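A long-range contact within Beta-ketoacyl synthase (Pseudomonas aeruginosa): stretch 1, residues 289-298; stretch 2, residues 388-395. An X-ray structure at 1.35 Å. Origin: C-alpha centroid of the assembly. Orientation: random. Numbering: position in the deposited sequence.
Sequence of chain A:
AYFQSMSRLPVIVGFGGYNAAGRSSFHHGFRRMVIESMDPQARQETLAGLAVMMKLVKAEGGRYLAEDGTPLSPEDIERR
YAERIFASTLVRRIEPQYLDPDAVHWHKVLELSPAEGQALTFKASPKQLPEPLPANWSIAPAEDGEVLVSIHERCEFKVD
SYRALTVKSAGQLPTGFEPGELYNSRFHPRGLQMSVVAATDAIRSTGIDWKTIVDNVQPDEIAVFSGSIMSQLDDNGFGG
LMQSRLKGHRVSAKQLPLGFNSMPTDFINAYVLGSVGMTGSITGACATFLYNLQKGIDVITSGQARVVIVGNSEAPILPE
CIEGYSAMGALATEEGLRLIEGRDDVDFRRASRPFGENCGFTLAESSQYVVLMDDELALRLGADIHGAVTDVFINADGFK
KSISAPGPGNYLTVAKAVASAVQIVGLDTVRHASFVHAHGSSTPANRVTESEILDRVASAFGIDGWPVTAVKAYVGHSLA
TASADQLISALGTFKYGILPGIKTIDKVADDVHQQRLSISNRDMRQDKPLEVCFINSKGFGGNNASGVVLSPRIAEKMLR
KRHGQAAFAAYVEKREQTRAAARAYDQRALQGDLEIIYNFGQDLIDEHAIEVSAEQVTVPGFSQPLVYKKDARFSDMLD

Stretch 1 (289-298) FLYNLQKGID
Stretch 2 (388-395) AVTDVFIN

A single helix, residues 289-298, lies across one face of a strand, residues 388-394. Both elements extend beyond these limits, the helix at its two ends and the strand before A388. Their axes approach to 7.7 Å, and their N-to-C directions differ by 129°, so the helix runs obliquely against the strand. Helical phi/psi values stay near -63/-40, with i to i-4 bonds such as I297 N to L293 O at 2.9 Å; K295 N to Y291 O, at 3.3 Å, is weak. Register is set by Q294 over V392, CA to CA 5.2 Å, and by Y291 near I394, CA to CA 7.5 Å. Together the surfaces bury 504 Å².

A388 (-137/150), already within the strand, makes no contact. V389 (-121/122, chi1 t) points toward the helix and meets two side chains: its CG1 lies 3.3 Å from I297 CD1, a tight apolar contact, and 3.9 Å from L293 CD2. I297 is m,t and L293 is t,p. The carbonyl oxygen of V389 is buried by this contact with no partner in the model.

T390 departs from the extended pattern at -106/-26, and D391 returns to -164/150. Both direct CB away from the helix, with chi1 p and m respectively, so strict alternation breaks at this pair. Their backbone still offers a surface to I297, whose CD1 comes 3.8 Å from D391 C.

V392 (-133/131, chi1 t) is the centre of the contact. Its CG2 meets L293 CD2 at 4.0 Å and I297 CD1 at 3.8 Å, while its CG1 sits 3.4 Å from L290 O and 4.0 Å from L290 CB; L290 is m,t. Across from it on the helix, Q294 packs its CB 3.8 Å from V392 CB, then extends t,t with chi3 at 68°, so that Q294 NE2 donates to V392 O at 2.9 Å and a nearly straight 169°. One glutamine thus supplies both apolar packing and a polar tie to the strand backbone.

F393 (-113/136, chi1 m) turns its CB away, between V392 and I394, which both point toward the helix. Water 1 extends the polar tie past it, accepting from Q294 NE2 at 3.0 Å and from I394 N at 2.9 Å.

I394 (-129/129, m,t) points back toward the helix. Its CD1 rests over the face of the Y291 ring, 3.7 Å from the centroid and 18° off the normal, a CH-pi contact; its CG2 lies 3.5 Å from Y291 OH. Y291 starts away from the strand, but chi1 m and chi2 42° bring its end nearer. N395 (-145/134) leaves the strand with its CB directed away.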

# COMPACT_ATOMS: atom_id res chain seq x y z
N PHE A 289 -5.05 9.42 -1.41
CA PHE A 289 -5.97 9.79 -0.35
C PHE A 289 -7.42 9.54 -0.74
O PHE A 289 -8.20 9.10 0.08
CB PHE A 289 -5.77 11.23 0.12
CG PHE A 289 -6.90 11.73 0.96
CD1 PHE A 289 -7.00 11.39 2.29
CD2 PHE A 289 -7.89 12.51 0.40
CE1 PHE A 289 -8.04 11.84 3.05
CE2 PHE A 289 -8.95 12.96 1.17
CZ PHE A 289 -9.02 12.62 2.49
N LEU A 290 -7.77 9.80 -1.99
CA LEU A 290 -9.12 9.56 -2.45
C LEU A 290 -9.44 8.06 -2.44
O LEU A 290 -10.59 7.69 -2.23
CB LEU A 290 -9.37 10.19 -3.82
CG LEU A 290 -9.43 11.72 -3.87
CD1 LEU A 290 -9.74 12.21 -5.28
CD2 LEU A 290 -10.46 12.25 -2.90
N TYR A 291 -8.46 7.20 -2.69
CA TYR A 291 -8.68 5.77 -2.56
C TYR A 291 -9.02 5.37 -1.11
O TYR A 291 -9.94 4.59 -0.86
CB TYR A 291 -7.46 4.99 -3.06
CG TYR A 291 -7.24 4.95 -4.56
CD1 TYR A 291 -7.40 6.05 -5.36
CD2 TYR A 291 -6.82 3.78 -5.17
CE1 TYR A 291 -7.18 5.99 -6.73
CE2 TYR A 291 -6.58 3.72 -6.53
CZ TYR A 291 -6.77 4.83 -7.30
OH TYR A 291 -6.55 4.79 -8.66
N ASN A 292 -8.29 5.93 -0.15
CA ASN A 292 -8.62 5.72 1.25
C ASN A 292 -10.01 6.30 1.56
O ASN A 292 -10.79 5.73 2.32
CB ASN A 292 -7.56 6.38 2.16
CG ASN A 292 -6.31 5.54 2.33
OD1 ASN A 292 -6.34 4.31 2.26
ND2 ASN A 292 -5.21 6.22 2.60
N LEU A 293 -10.32 7.45 0.98
CA LEU A 293 -11.59 8.11 1.25
C LEU A 293 -12.76 7.29 0.68
O LEU A 293 -13.82 7.22 1.29
CB LEU A 293 -11.60 9.54 0.71
CG LEU A 293 -12.80 10.43 1.05
CD1 LEU A 293 -12.90 10.61 2.54
CD2 LEU A 293 -12.69 11.79 0.37
N GLN A 294 -12.55 6.64 -0.46
CA GLN A 294 -13.59 5.79 -1.02
C GLN A 294 -13.94 4.67 -0.03
O GLN A 294 -15.13 4.35 0.21
CB GLN A 294 -13.18 5.20 -2.36
CG GLN A 294 -14.34 4.48 -3.06
CD GLN A 294 -13.92 3.76 -4.32
OE1 GLN A 294 -13.19 2.77 -4.25
NE2 GLN A 294 -14.35 4.26 -5.48
N LYS A 295 -12.91 4.04 0.51
CA LYS A 295 -13.12 3.02 1.52
C LYS A 295 -13.85 3.60 2.74
O LYS A 295 -14.78 2.97 3.27
CB LYS A 295 -11.77 2.40 1.90
CG LYS A 295 -11.82 1.30 2.94
CD LYS A 295 -12.22 -0.03 2.35
CE LYS A 295 -12.44 -1.04 3.47
NZ LYS A 295 -12.80 -2.38 2.97
N GLY A 296 -13.47 4.79 3.17
CA GLY A 296 -14.12 5.41 4.31
C GLY A 296 -15.59 5.66 4.09
O GLY A 296 -16.40 5.40 4.99
N ILE A 297 -15.95 6.16 2.92
CA ILE A 297 -17.34 6.43 2.59
C ILE A 297 -18.08 5.11 2.56
O ILE A 297 -19.19 4.99 3.09
CB ILE A 297 -17.46 7.10 1.20
CG1 ILE A 297 -16.89 8.52 1.24
CG2 ILE A 297 -18.91 7.10 0.70
CD1 ILE A 297 -16.63 9.04 -0.18
N ASP A 298 -17.47 4.11 1.95
CA ASP A 298 -18.17 2.85 1.78
C ASP A 298 -18.46 2.17 3.11
O ASP A 298 -19.54 1.59 3.27
CB ASP A 298 -17.42 1.94 0.84
CG ASP A 298 -17.54 2.38 -0.61
OD1 ASP A 298 -18.30 3.35 -0.90
OD2 ASP A 298 -16.89 1.75 -1.45
N ALA A 388 -19.55 17.34 3.88
CA ALA A 388 -19.95 15.93 3.76
C ALA A 388 -19.31 15.35 2.50
O ALA A 388 -19.05 16.08 1.55
CB ALA A 388 -21.46 15.78 3.70
N VAL A 389 -19.02 14.07 2.51
CA VAL A 389 -18.44 13.44 1.35
C VAL A 389 -19.36 12.32 0.88
O VAL A 389 -19.68 11.43 1.65
CB VAL A 389 -17.04 12.90 1.64
CG1 VAL A 389 -16.52 12.24 0.42
CG2 VAL A 389 -16.11 14.02 2.03
N THR A 390 -19.80 12.40 -0.37
CA THR A 390 -20.86 11.52 -0.87
C THR A 390 -20.36 10.44 -1.81
O THR A 390 -20.99 9.40 -1.93
CB THR A 390 -21.96 12.32 -1.56
OG1 THR A 390 -21.39 13.26 -2.46
CG2 THR A 390 -22.81 13.08 -0.55
N ASP A 391 -19.24 10.65 -2.49
CA ASP A 391 -18.75 9.68 -3.44
C ASP A 391 -17.31 9.95 -3.77
O ASP A 391 -16.86 11.12 -3.78
CB ASP A 391 -19.51 9.74 -4.77
CG ASP A 391 -20.75 8.83 -4.80
OD1 ASP A 391 -20.65 7.59 -4.56
OD2 ASP A 391 -21.83 9.38 -5.08
N VAL A 392 -16.60 8.87 -4.08
CA VAL A 392 -15.34 8.92 -4.79
C VAL A 392 -15.41 7.89 -5.90
O VAL A 392 -15.78 6.73 -5.66
CB VAL A 392 -14.15 8.58 -3.87
CG1 VAL A 392 -12.84 8.39 -4.68
CG2 VAL A 392 -13.96 9.66 -2.80
N PHE A 393 -15.06 8.31 -7.10
CA PHE A 393 -15.00 7.42 -8.24
C PHE A 393 -13.57 7.24 -8.70
O PHE A 393 -12.79 8.20 -8.79
CB PHE A 393 -15.88 7.94 -9.36
CG PHE A 393 -17.34 7.98 -8.97
CD1 PHE A 393 -18.06 6.81 -8.81
CD2 PHE A 393 -17.96 9.18 -8.72
CE1 PHE A 393 -19.39 6.86 -8.41
CE2 PHE A 393 -19.28 9.23 -8.32
CZ PHE A 393 -20.00 8.07 -8.18
N ILE A 394 -13.23 5.99 -8.97
CA ILE A 394 -11.89 5.58 -9.34
C ILE A 394 -11.97 4.76 -10.62
O ILE A 394 -12.75 3.82 -10.72
CB ILE A 394 -11.29 4.69 -8.22
CG1 ILE A 394 -11.05 5.53 -6.96
CG2 ILE A 394 -10.00 4.03 -8.69
CD1 ILE A 394 -10.70 4.72 -5.70
N ASN A 395 -11.16 5.12 -11.60
CA ASN A 395 -11.13 4.43 -12.89
C ASN A 395 -9.70 4.41 -13.43
O ASN A 395 -9.02 5.45 -13.44
CB ASN A 395 -12.03 5.12 -13.92
CG ASN A 395 -13.49 5.02 -13.55
OD1 ASN A 395 -14.04 5.89 -12.86
ND2 ASN A 395 -14.14 3.94 -14.00
O HOH W 1 -14.85 3.66 -8.38